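PDB 4LRU: glyoxalase III (glutathione-independent) from Candida albicans, which catalyses the one-step, glutathione-independent conversion of methylglyoxal to D-lactate, and so detoxifies methylglyoxal made by the cell's own metabolism. Local coordinates for residues V38-Y44 and V232-E237; V5-L11 and Y100-S106; L48-T52 and A118-Q122. All coordinates share one frame; numbering follows the deposited sequence.

Interaction 1: V38-Y44 and V232-E237; sequences VFRKKGY and VIAAFE. With EDO (1,2-ethanediol), chain B.
The phenol of Tyr44 donates a short hydrogen bond to Glu237, with Tyr44 OH 2.6 Å from Glu237 OE2. The oxygen accepts on its anti lone pair. It lies at the edge of the tyrosine ring, near the ring plane, and ring and carboxylate planes are only 10° apart. The flat groups therefore meet almost coplanar, from opposite directions. Lys42 stands nearby, its NZ 4.4 Å from Glu237 OE2. That is beyond a salt bridge, but the charge probably still favours an ionised carboxylate.

The aliphatic part of Lys42 packs as well. Its CG is anti to the backbone N (chi1 -179°), which carries the chain toward helix 225-236. There Lys42 CG meets Ile233 CD1 at 3.8 Å and also lies above one face of the Tyr44 ring, toward the rim. Ile233 sits in the middle of the contact. Its CD1 touches Val38 CG1 as well, while Ile233 CG1 lies at the edge of the Phe39 ring, 4.0 Å from Phe39 CE1. Val232 CG1 packs on the outer end of the same ring, 3.9 Å from Phe39 CZ. Phe236 turns its edge toward the face of Tyr44 in an offset edge-to-face pair, with centroids 5.9 Å apart and planes at 76°.

Helix 29-42 ends here in a Schellman motif, with Gly43 at positive phi. On another side of the helix, Lys41 NZ binds an ethanediol, probably from the crystallisation liquor. On the sheet side, Tyr44, Val232 and Phe236 all touch Ile102 of strand 102-105. Two helices that meet through their side chains on one face of a central, mainly parallel sheet are typical of the alpha/beta sandwich of the DJ-1/PfpI family.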
loop_
_atom_site.group_PDB
_atom_site.type_symbol
_atom_site.label_atom_id
_atom_site.label_comp_id
_atom_site.label_asym_id
_atom_site.label_seq_id
_atom_site.Cartn_x
_atom_site.Cartn_y
_atom_site.Cartn_z
ATOM N N VAL A 38 -2.681 -12.998 3.653
ATOM C CA VAL A 38 -2.573 -12.927 5.116
ATOM C C VAL A 38 -3.949 -12.625 5.715
ATOM O O VAL A 38 -4.408 -13.300 6.636
ATOM C CB VAL A 38 -1.568 -11.857 5.551
ATOM C CG1 VAL A 38 -1.660 -11.591 7.045
ATOM C CG2 VAL A 38 -0.170 -12.303 5.168
ATOM N N PHE A 39 -4.610 -11.609 5.179
ATOM C CA PHE A 39 -5.923 -11.229 5.672
ATOM C C PHE A 39 -6.982 -12.297 5.368
ATOM O O PHE A 39 -7.885 -12.521 6.173
ATOM C CB PHE A 39 -6.322 -9.879 5.089
ATOM C CG PHE A 39 -5.449 -8.729 5.535
ATOM C CD1 PHE A 39 -5.113 -8.549 6.864
ATOM C CD2 PHE A 39 -5.032 -7.779 4.622
ATOM C CE1 PHE A 39 -4.328 -7.488 7.264
ATOM C CE2 PHE A 39 -4.253 -6.711 5.013
ATOM C CZ PHE A 39 -3.908 -6.549 6.338
ATOM N N ARG A 40 -6.876 -12.957 4.220
ATOM C CA ARG A 40 -7.811 -14.026 3.884
ATOM C C ARG A 40 -7.685 -15.169 4.885
ATOM O O ARG A 40 -8.688 -15.682 5.394
ATOM C CB ARG A 40 -7.573 -14.550 2.469
ATOM C CG ARG A 40 -8.570 -15.615 2.040
ATOM C CD ARG A 40 -8.243 -16.225 0.681
ATOM N NE ARG A 40 -6.938 -16.885 0.673
ATOM C CZ ARG A 40 -6.679 -18.064 1.237
ATOM N NH1 ARG A 40 -7.640 -18.754 1.850
ATOM N NH2 ARG A 40 -5.454 -18.573 1.181
ATOM N N LYS A 41 -6.451 -15.585 5.159
ATOM C CA LYS A 41 -6.227 -16.700 6.068
ATOM C C LYS A 41 -6.690 -16.358 7.481
ATOM O O LYS A 41 -7.177 -17.223 8.217
ATOM C CB LYS A 41 -4.757 -17.138 6.062
ATOM C CG LYS A 41 -4.351 -17.859 4.786
ATOM C CD LYS A 41 -2.838 -17.903 4.602
ATOM C CE LYS A 41 -2.470 -18.230 3.157
ATOM N NZ LYS A 41 -0.998 -18.278 2.924
ATOM N N LYS A 42 -6.611 -15.076 7.817
ATOM C CA LYS A 42 -7.098 -14.578 9.102
ATOM C C LYS A 42 -8.631 -14.633 9.220
ATOM O O LYS A 42 -9.162 -14.667 10.319
ATOM C CB LYS A 42 -6.598 -13.147 9.316
ATOM C CG LYS A 42 -7.021 -12.529 10.643
ATOM C CD LYS A 42 -6.439 -13.242 11.856
ATOM C CE LYS A 42 -6.906 -12.583 13.151
ATOM N NZ LYS A 42 -6.704 -13.426 14.356
ATOM N N GLY A 43 -9.326 -14.617 8.085
ATOM C CA GLY A 43 -10.764 -14.701 8.057
ATOM C C GLY A 43 -11.516 -13.436 7.704
ATOM O O GLY A 43 -12.757 -13.441 7.675
ATOM N N TYR A 44 -10.774 -12.369 7.432
ATOM C CA TYR A 44 -11.364 -11.095 7.058
ATOM C C TYR A 44 -11.887 -11.140 5.620
ATOM O O TYR A 44 -11.457 -11.971 4.816
ATOM C CB TYR A 44 -10.338 -9.971 7.142
ATOM C CG TYR A 44 -9.650 -9.750 8.479
ATOM C CD1 TYR A 44 -10.226 -10.133 9.684
ATOM C CD2 TYR A 44 -8.423 -9.118 8.515
ATOM C CE1 TYR A 44 -9.583 -9.875 10.890
ATOM C CE2 TYR A 44 -7.769 -8.867 9.709
ATOM C CZ TYR A 44 -8.336 -9.264 10.893
ATOM O OH TYR A 44 -7.635 -8.987 12.066
ATOM N N VAL A 232 -0.326 -5.365 11.011
ATOM C CA VAL A 232 -1.648 -4.764 11.022
ATOM C C VAL A 232 -2.585 -5.562 11.929
ATOM O O VAL A 232 -3.257 -5.000 12.787
ATOM C CB VAL A 232 -2.238 -4.665 9.583
ATOM C CG1 VAL A 232 -3.739 -4.394 9.625
ATOM C CG2 VAL A 232 -1.530 -3.566 8.798
ATOM N N ILE A 233 -2.617 -6.875 11.749
ATOM C CA ILE A 233 -3.459 -7.729 12.604
ATOM C C ILE A 233 -3.097 -7.530 14.080
ATOM O O ILE A 233 -3.974 -7.369 14.935
ATOM C CB ILE A 233 -3.362 -9.211 12.201
ATOM C CG1 ILE A 233 -3.982 -9.389 10.805
ATOM C CG2 ILE A 233 -4.030 -10.107 13.242
ATOM C CD1 ILE A 233 -3.733 -10.724 10.149
ATOM N N ALA A 234 -1.797 -7.512 14.370
ATOM C CA ALA A 234 -1.319 -7.314 15.740
ATOM C C ALA A 234 -1.825 -6.000 16.335
ATOM O O ALA A 234 -2.148 -5.932 17.532
ATOM C CB ALA A 234 0.204 -7.340 15.767
ATOM N N ALA A 235 -1.831 -4.946 15.523
ATOM C CA ALA A 235 -2.190 -3.609 16.013
ATOM C C ALA A 235 -3.705 -3.467 16.159
ATOM O O ALA A 235 -4.189 -2.706 16.999
ATOM C CB ALA A 235 -1.633 -2.526 15.096
ATOM N N PHE A 236 -4.427 -4.249 15.364
ATOM C CA PHE A 236 -5.886 -4.127 15.184
ATOM C C PHE A 236 -6.626 -4.935 16.237
ATOM O O PHE A 236 -7.642 -4.490 16.764
ATOM C CB PHE A 236 -6.224 -4.652 13.782
ATOM C CG PHE A 236 -7.684 -4.632 13.418
ATOM C CD1 PHE A 236 -8.325 -3.445 13.123
ATOM C CD2 PHE A 236 -8.378 -5.817 13.258
ATOM C CE1 PHE A 236 -9.645 -3.430 12.727
ATOM C CE2 PHE A 236 -9.709 -5.819 12.860
ATOM C CZ PHE A 236 -10.346 -4.614 12.591
ATOM N N GLU A 237 -6.127 -6.140 16.515
ATOM C CA GLU A 237 -6.700 -7.036 17.522
ATOM C C GLU A 237 -6.076 -6.792 18.906
ATOM O O GLU A 237 -5.085 -6.077 19.027
ATOM C CB GLU A 237 -6.476 -8.495 17.106
ATOM C CG GLU A 237 -6.865 -8.832 15.678
ATOM C CD GLU A 237 -8.193 -9.552 15.533
ATOM O OE1 GLU A 237 -8.708 -10.108 16.532
ATOM O OE2 GLU A 237 -8.737 -9.556 14.396
HETATM C C1 EDO B . 1.534 -15.357 3.635
HETATM O O1 EDO B . 0.286 -15.918 4.056
HETATM C C2 EDO B . 1.474 -14.941 2.167
HETATM O O2 EDO B . 0.941 -16.008 1.375
#

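Interaction 2: V5-L11 and Y100-S106; sequences VKVLLAL and YDIFFGS
Leu8 of strand 6-10 reaches two aromatic rings of the 100-106 segment. Leu8 CB lies 4.0 Å from Tyr100 CG. A chi1 of -167° points CG away from the backbone N, and the two methyls part from there. Leu8 CD2 sits over the centre of the Tyr100 ring, 4.1 Å from the centroid and 7° off the normal, a CH-pi contact. Leu8 CD1 turns the other way and meets Phe103 CE2 at 3.8 Å. The two side chains run alongside each other in the same direction. Ala10 CB fills in beyond them against Phe103 CZ. Leu121 and Ile124 of helix 119-130 cover Leu8 on this face.

The opposite face carries Val7, Leu9, Ile102 and Phe104. Leu9 CD1 comes 3.5 Å from Phe104 CD1, a close apolar contact. Val7 CG2 packs on Ile102 CB. Helix 225-236 lies over this side, with Thr228 on Phe104.

The backbones pair in parallel. Leu8 N donates to Ile102 O, and Leu8 O accepts from Phe104 N at 2.8 Å in a nearly straight bond. Ala10 N then donates to Phe104 O. Ser106 continues the pairing. It lies about 8 Å, side chain to side chain, from Cys139, the inferred active-site cysteine. Ala10 O takes two donors from this one residue: Ser106 N lies 3.0 Å and Ser106 OG 2.6 Å from Ala10 O. The hydroxyl is in the carbonyl plane, on a lone pair. The serine chi1 of 74° sets OG between its own backbone N and carbonyl carbon, within reach of that oxygen. Bonded through both its amide and its hydroxyl to one carbonyl, Ser106 is probably held in a single side-chain rotation.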
loop_
_atom_site.group_PDB
_atom_site.type_symbol
_atom_site.label_atom_id
_atom_site.label_comp_id
_atom_site.label_asym_id
_atom_site.label_seq_id
_atom_site.Cartn_x
_atom_site.Cartn_y
_atom_site.Cartn_z
ATOM N N VAL A 5 -15.126 -7.886 9.530
ATOM C CA VAL A 5 -13.963 -7.045 9.314
ATOM C C VAL A 5 -13.678 -7.016 7.828
ATOM O O VAL A 5 -13.352 -8.049 7.231
ATOM C CB VAL A 5 -12.697 -7.558 10.038
ATOM C CG1 VAL A 5 -11.474 -6.745 9.639
ATOM C CG2 VAL A 5 -12.896 -7.501 11.547
ATOM N N LYS A 6 -13.781 -5.830 7.239
ATOM C CA LYS A 6 -13.517 -5.665 5.827
ATOM C C LYS A 6 -12.291 -4.803 5.626
ATOM O O LYS A 6 -12.186 -3.704 6.176
ATOM C CB LYS A 6 -14.733 -5.046 5.134
ATOM C CG LYS A 6 -15.986 -5.868 5.278
ATOM C CD LYS A 6 -17.147 -5.213 4.542
ATOM C CE LYS A 6 -18.406 -6.059 4.598
ATOM N NZ LYS A 6 -18.800 -6.412 5.986
ATOM N N VAL A 7 -11.332 -5.365 4.897
ATOM C CA VAL A 7 -10.109 -4.693 4.555
ATOM C C VAL A 7 -10.311 -4.000 3.211
ATOM O O VAL A 7 -10.732 -4.637 2.242
ATOM C CB VAL A 7 -8.937 -5.697 4.438
ATOM C CG1 VAL A 7 -7.675 -4.989 4.008
ATOM C CG2 VAL A 7 -8.713 -6.430 5.766
ATOM N N LEU A 8 -10.016 -2.706 3.173
ATOM C CA LEU A 8 -9.852 -2.005 1.907
ATOM C C LEU A 8 -8.406 -2.153 1.492
ATOM O O LEU A 8 -7.497 -1.538 2.078
ATOM C CB LEU A 8 -10.246 -0.536 2.049
ATOM C CG LEU A 8 -10.419 0.244 0.745
ATOM C CD1 LEU A 8 -9.127 0.373 -0.041
ATOM C CD2 LEU A 8 -11.544 -0.348 -0.101
ATOM N N LEU A 9 -8.186 -3.010 0.507
ATOM C CA LEU A 9 -6.864 -3.200 -0.060
ATOM C C LEU A 9 -6.746 -2.307 -1.296
ATOM O O LEU A 9 -7.309 -2.609 -2.347
ATOM C CB LEU A 9 -6.651 -4.683 -0.405
ATOM C CG LEU A 9 -5.295 -5.076 -0.996
ATOM C CD1 LEU A 9 -4.136 -4.551 -0.183
ATOM C CD2 LEU A 9 -5.173 -6.592 -1.153
ATOM N N ALA A 10 -6.057 -1.177 -1.127
ATOM C CA ALA A 10 -5.912 -0.174 -2.182
ATOM C C ALA A 10 -4.797 -0.586 -3.148
ATOM O O ALA A 10 -3.740 -1.078 -2.733
ATOM C CB ALA A 10 -5.598 1.187 -1.569
ATOM N N LEU A 11 -5.061 -0.390 -4.437
ATOM C CA LEU A 11 -4.092 -0.541 -5.503
ATOM C C LEU A 11 -3.926 0.794 -6.207
ATOM O O LEU A 11 -4.907 1.531 -6.366
ATOM C CB LEU A 11 -4.595 -1.559 -6.526
ATOM C CG LEU A 11 -4.351 -3.044 -6.209
ATOM C CD1 LEU A 11 -5.042 -3.478 -4.932
ATOM C CD2 LEU A 11 -4.794 -3.915 -7.367
ATOM N N TYR A 100 -15.474 -0.191 6.033
ATOM C CA TYR A 100 -14.134 -0.782 6.175
ATOM C C TYR A 100 -13.543 -0.551 7.559
ATOM O O TYR A 100 -13.790 0.479 8.183
ATOM C CB TYR A 100 -13.179 -0.290 5.067
ATOM C CG TYR A 100 -13.813 -0.598 3.751
ATOM C CD1 TYR A 100 -13.851 -1.906 3.278
ATOM C CD2 TYR A 100 -14.580 0.354 3.103
ATOM C CE1 TYR A 100 -14.580 -2.247 2.160
ATOM C CE2 TYR A 100 -15.309 0.027 1.981
ATOM C CZ TYR A 100 -15.301 -1.271 1.513
ATOM O OH TYR A 100 -16.046 -1.596 0.405
ATOM N N ASP A 101 -12.775 -1.536 8.029
ATOM C CA ASP A 101 -12.146 -1.475 9.344
ATOM C C ASP A 101 -10.620 -1.419 9.307
ATOM O O ASP A 101 -9.994 -1.084 10.308
ATOM C CB ASP A 101 -12.572 -2.683 10.175
ATOM C CG ASP A 101 -13.987 -2.575 10.682
ATOM O OD1 ASP A 101 -14.611 -1.495 10.554
ATOM O OD2 ASP A 101 -14.493 -3.576 11.243
ATOM N N ILE A 102 -10.033 -1.811 8.184
ATOM C CA ILE A 102 -8.596 -1.716 7.933
ATOM C C ILE A 102 -8.420 -1.118 6.536
ATOM O O ILE A 102 -9.189 -1.441 5.611
ATOM C CB ILE A 102 -7.962 -3.129 7.963
ATOM C CG1 ILE A 102 -8.024 -3.686 9.384
ATOM C CG2 ILE A 102 -6.537 -3.124 7.430
ATOM C CD1 ILE A 102 -7.713 -5.157 9.494
ATOM N N PHE A 103 -7.435 -0.233 6.396
ATOM C CA PHE A 103 -7.013 0.253 5.101
ATOM C C PHE A 103 -5.589 -0.220 4.903
ATOM O O PHE A 103 -4.734 0.006 5.755
ATOM C CB PHE A 103 -7.069 1.780 5.048
ATOM C CG PHE A 103 -6.664 2.358 3.714
ATOM C CD1 PHE A 103 -5.332 2.522 3.389
ATOM C CD2 PHE A 103 -7.634 2.741 2.786
ATOM C CE1 PHE A 103 -4.964 3.083 2.182
ATOM C CE2 PHE A 103 -7.269 3.283 1.566
ATOM C CZ PHE A 103 -5.940 3.452 1.260
ATOM N N PHE A 104 -5.334 -0.895 3.789
ATOM C CA PHE A 104 -3.968 -1.330 3.452
ATOM C C PHE A 104 -3.577 -0.857 2.053
ATOM O O PHE A 104 -4.181 -1.266 1.063
ATOM C CB PHE A 104 -3.861 -2.851 3.543
ATOM C CG PHE A 104 -2.461 -3.365 3.424
ATOM C CD1 PHE A 104 -1.800 -3.352 2.204
ATOM C CD2 PHE A 104 -1.774 -3.854 4.551
ATOM C CE1 PHE A 104 -0.500 -3.813 2.096
ATOM C CE2 PHE A 104 -0.477 -4.307 4.429
ATOM C CZ PHE A 104 0.157 -4.298 3.205
ATOM N N GLY A 105 -2.583 0.017 1.983
ATOM C CA GLY A 105 -2.075 0.507 0.706
ATOM C C GLY A 105 -0.993 -0.374 0.120
ATOM O O GLY A 105 0.157 -0.334 0.562
ATOM N N SER A 106 -1.356 -1.209 -0.850
ATOM C CA SER A 106 -0.351 -1.866 -1.674
ATOM C C SER A 106 0.316 -0.811 -2.521
ATOM O O SER A 106 -0.197 0.296 -2.637
ATOM C CB SER A 106 -0.946 -2.958 -2.566
ATOM O OG SER A 106 -1.692 -2.443 -3.677
#

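Interaction 3: L48-T52 and A118-Q122; sequences LASET and AKDLQ
Glu51 lays its carboxylate across the first turn of helix 119-130, both oxygens toward the backbone. Glu51 OE2 accepts from Asp120 N at 2.9 Å and Glu51 OE1 from Leu121 N at 3.0 Å, each on its syn lone pair. With chi1 near trans (-165°) the chain leaves the backbone N behind, and a bend at chi2 swings the carboxylate over to the helix. On the way Glu51 CG passes Ala118 CB at 3.8 Å; Ala118 holds the N-cap position.

Asp120 runs nearly perpendicular to Glu51, with the two carboxylate planes 22° apart. Asp120 OD2 comes 3.3 Å from Glu51 OE2, two acceptors of like charge. A water donates to both Asp120 OD2 and the backbone Glu51 O, and so bridges the segments beside this close pair. Leu121 points back past the glutamate toward the strand. Leu121 CG lies 3.2 Å from Glu51 OE1, and its CD2 reaches Ala49 CB on strand 45-50.

A glutamate from outside the helix thus accepts from two backbone N-H groups of the first turn. These donors and the N-terminal end of the helix dipole would stabilise its negative charge, and probably offset the repulsion from Asp120.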
loop_
_atom_site.group_PDB
_atom_site.type_symbol
_atom_site.label_atom_id
_atom_site.label_comp_id
_atom_site.label_asym_id
_atom_site.label_seq_id
_atom_site.Cartn_x
_atom_site.Cartn_y
_atom_site.Cartn_z
ATOM N N LEU A 48 -10.695 -5.129 -2.864
ATOM C CA LEU A 48 -9.692 -4.400 -3.614
ATOM C C LEU A 48 -10.337 -3.145 -4.221
ATOM O O LEU A 48 -11.490 -3.182 -4.684
ATOM C CB LEU A 48 -9.099 -5.272 -4.722
ATOM C CG LEU A 48 -8.030 -6.281 -4.285
ATOM C CD1 LEU A 48 -8.603 -7.238 -3.262
ATOM C CD2 LEU A 48 -7.464 -7.045 -5.481
ATOM N N ALA A 49 -9.590 -2.049 -4.247
ATOM C CA ALA A 49 -10.069 -0.804 -4.856
ATOM C C ALA A 49 -8.899 -0.021 -5.418
ATOM O O ALA A 49 -7.792 -0.044 -4.859
ATOM C CB ALA A 49 -10.802 0.046 -3.838
ATOM N N SER A 50 -9.154 0.710 -6.500
ATOM C CA SER A 50 -8.268 1.792 -6.903
ATOM C C SER A 50 -9.088 3.061 -7.104
ATOM O O SER A 50 -10.322 3.037 -7.092
ATOM C CB SER A 50 -7.523 1.444 -8.192
ATOM O OG SER A 50 -8.385 1.503 -9.314
ATOM N N GLU A 51 -8.411 4.183 -7.317
ATOM C CA GLU A 51 -9.127 5.449 -7.400
ATOM C C GLU A 51 -10.014 5.548 -8.655
ATOM O O GLU A 51 -11.005 6.294 -8.684
ATOM C CB GLU A 51 -8.135 6.613 -7.316
ATOM C CG GLU A 51 -8.778 7.970 -7.040
ATOM C CD GLU A 51 -9.400 8.109 -5.654
ATOM O OE1 GLU A 51 -9.220 7.207 -4.803
ATOM O OE2 GLU A 51 -10.101 9.111 -5.419
ATOM N N THR A 52 -9.700 4.757 -9.675
ATOM C CA THR A 52 -10.461 4.760 -10.915
ATOM C C THR A 52 -11.247 3.467 -11.167
ATOM O O THR A 52 -12.042 3.395 -12.107
ATOM C CB THR A 52 -9.521 4.925 -12.101
ATOM O OG1 THR A 52 -8.575 3.844 -12.071
ATOM C CG2 THR A 52 -8.788 6.250 -12.001
ATOM N N ALA A 118 -5.567 10.895 -4.326
ATOM C CA ALA A 118 -6.631 9.899 -4.408
ATOM C C ALA A 118 -7.616 10.119 -3.276
ATOM O O ALA A 118 -7.676 9.342 -2.313
ATOM C CB ALA A 118 -6.056 8.495 -4.378
ATOM N N LYS A 119 -8.447 11.153 -3.424
ATOM C CA LYS A 119 -9.213 11.653 -2.298
ATOM C C LYS A 119 -10.240 10.642 -1.798
ATOM O O LYS A 119 -10.507 10.599 -0.616
ATOM C CB LYS A 119 -9.850 12.998 -2.636
ATOM C CG LYS A 119 -8.787 14.081 -2.797
ATOM C CD LYS A 119 -9.358 15.478 -2.896
ATOM C CE LYS A 119 -8.231 16.474 -3.125
ATOM N NZ LYS A 119 -7.278 16.525 -1.975
ATOM N N ASP A 120 -10.793 9.822 -2.685
ATOM C CA ASP A 120 -11.753 8.796 -2.252
ATOM C C ASP A 120 -11.085 7.688 -1.418
ATOM O O ASP A 120 -11.573 7.343 -0.321
ATOM C CB ASP A 120 -12.476 8.192 -3.454
ATOM C CG ASP A 120 -13.410 9.182 -4.132
ATOM O OD1 ASP A 120 -14.177 9.856 -3.402
ATOM O OD2 ASP A 120 -13.408 9.252 -5.387
ATOM N N LEU A 121 -9.983 7.127 -1.912
ATOM C CA LEU A 121 -9.197 6.187 -1.102
ATOM C C LEU A 121 -8.772 6.838 0.210
ATOM O O LEU A 121 -8.831 6.207 1.278
ATOM C CB LEU A 121 -7.947 5.730 -1.865
ATOM C CG LEU A 121 -8.213 4.718 -2.972
ATOM C CD1 LEU A 121 -6.948 4.421 -3.741
ATOM C CD2 LEU A 121 -8.787 3.434 -2.380
ATOM N N GLN A 122 -8.329 8.091 0.137
ATOM C CA GLN A 122 -7.896 8.795 1.338
ATOM C C GLN A 122 -9.027 8.930 2.351
ATOM O O GLN A 122 -8.795 8.832 3.572
ATOM C CB GLN A 122 -7.302 10.155 0.983
ATOM C CG GLN A 122 -5.910 10.054 0.371
ATOM C CD GLN A 122 -5.333 11.401 0.018
ATOM O OE1 GLN A 122 -6.064 12.301 -0.406
ATOM N NE2 GLN A 122 -4.034 11.572 0.219
HETATM O O HOH W 1 -12.861 6.962 -6.801
#

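Overall arrangement
Interaction 2 is the buried centre of the three, made of backbone bonds and apolar packing between neighbouring strands. Interactions 1 and 3 are partly buried and mix apolar packing with charged side chains. Interaction 1 joins two helices on one face of the sheet and touches interaction 2 directly, where Tyr44 meets Val5 and Phe236 meets Asp101. Interaction 3 ties a strand end to a helix on the other face. It reaches interaction 2 through probable backbone bonds of Ala49 with Leu9 and Leu11, and the Phe103 ring lies against Leu121 O. Interactions 1 and 3 are about 21 Å apart between centres. A carboxylate accepts from a phenol in interaction 1 and from backbone N-H groups in interaction 3.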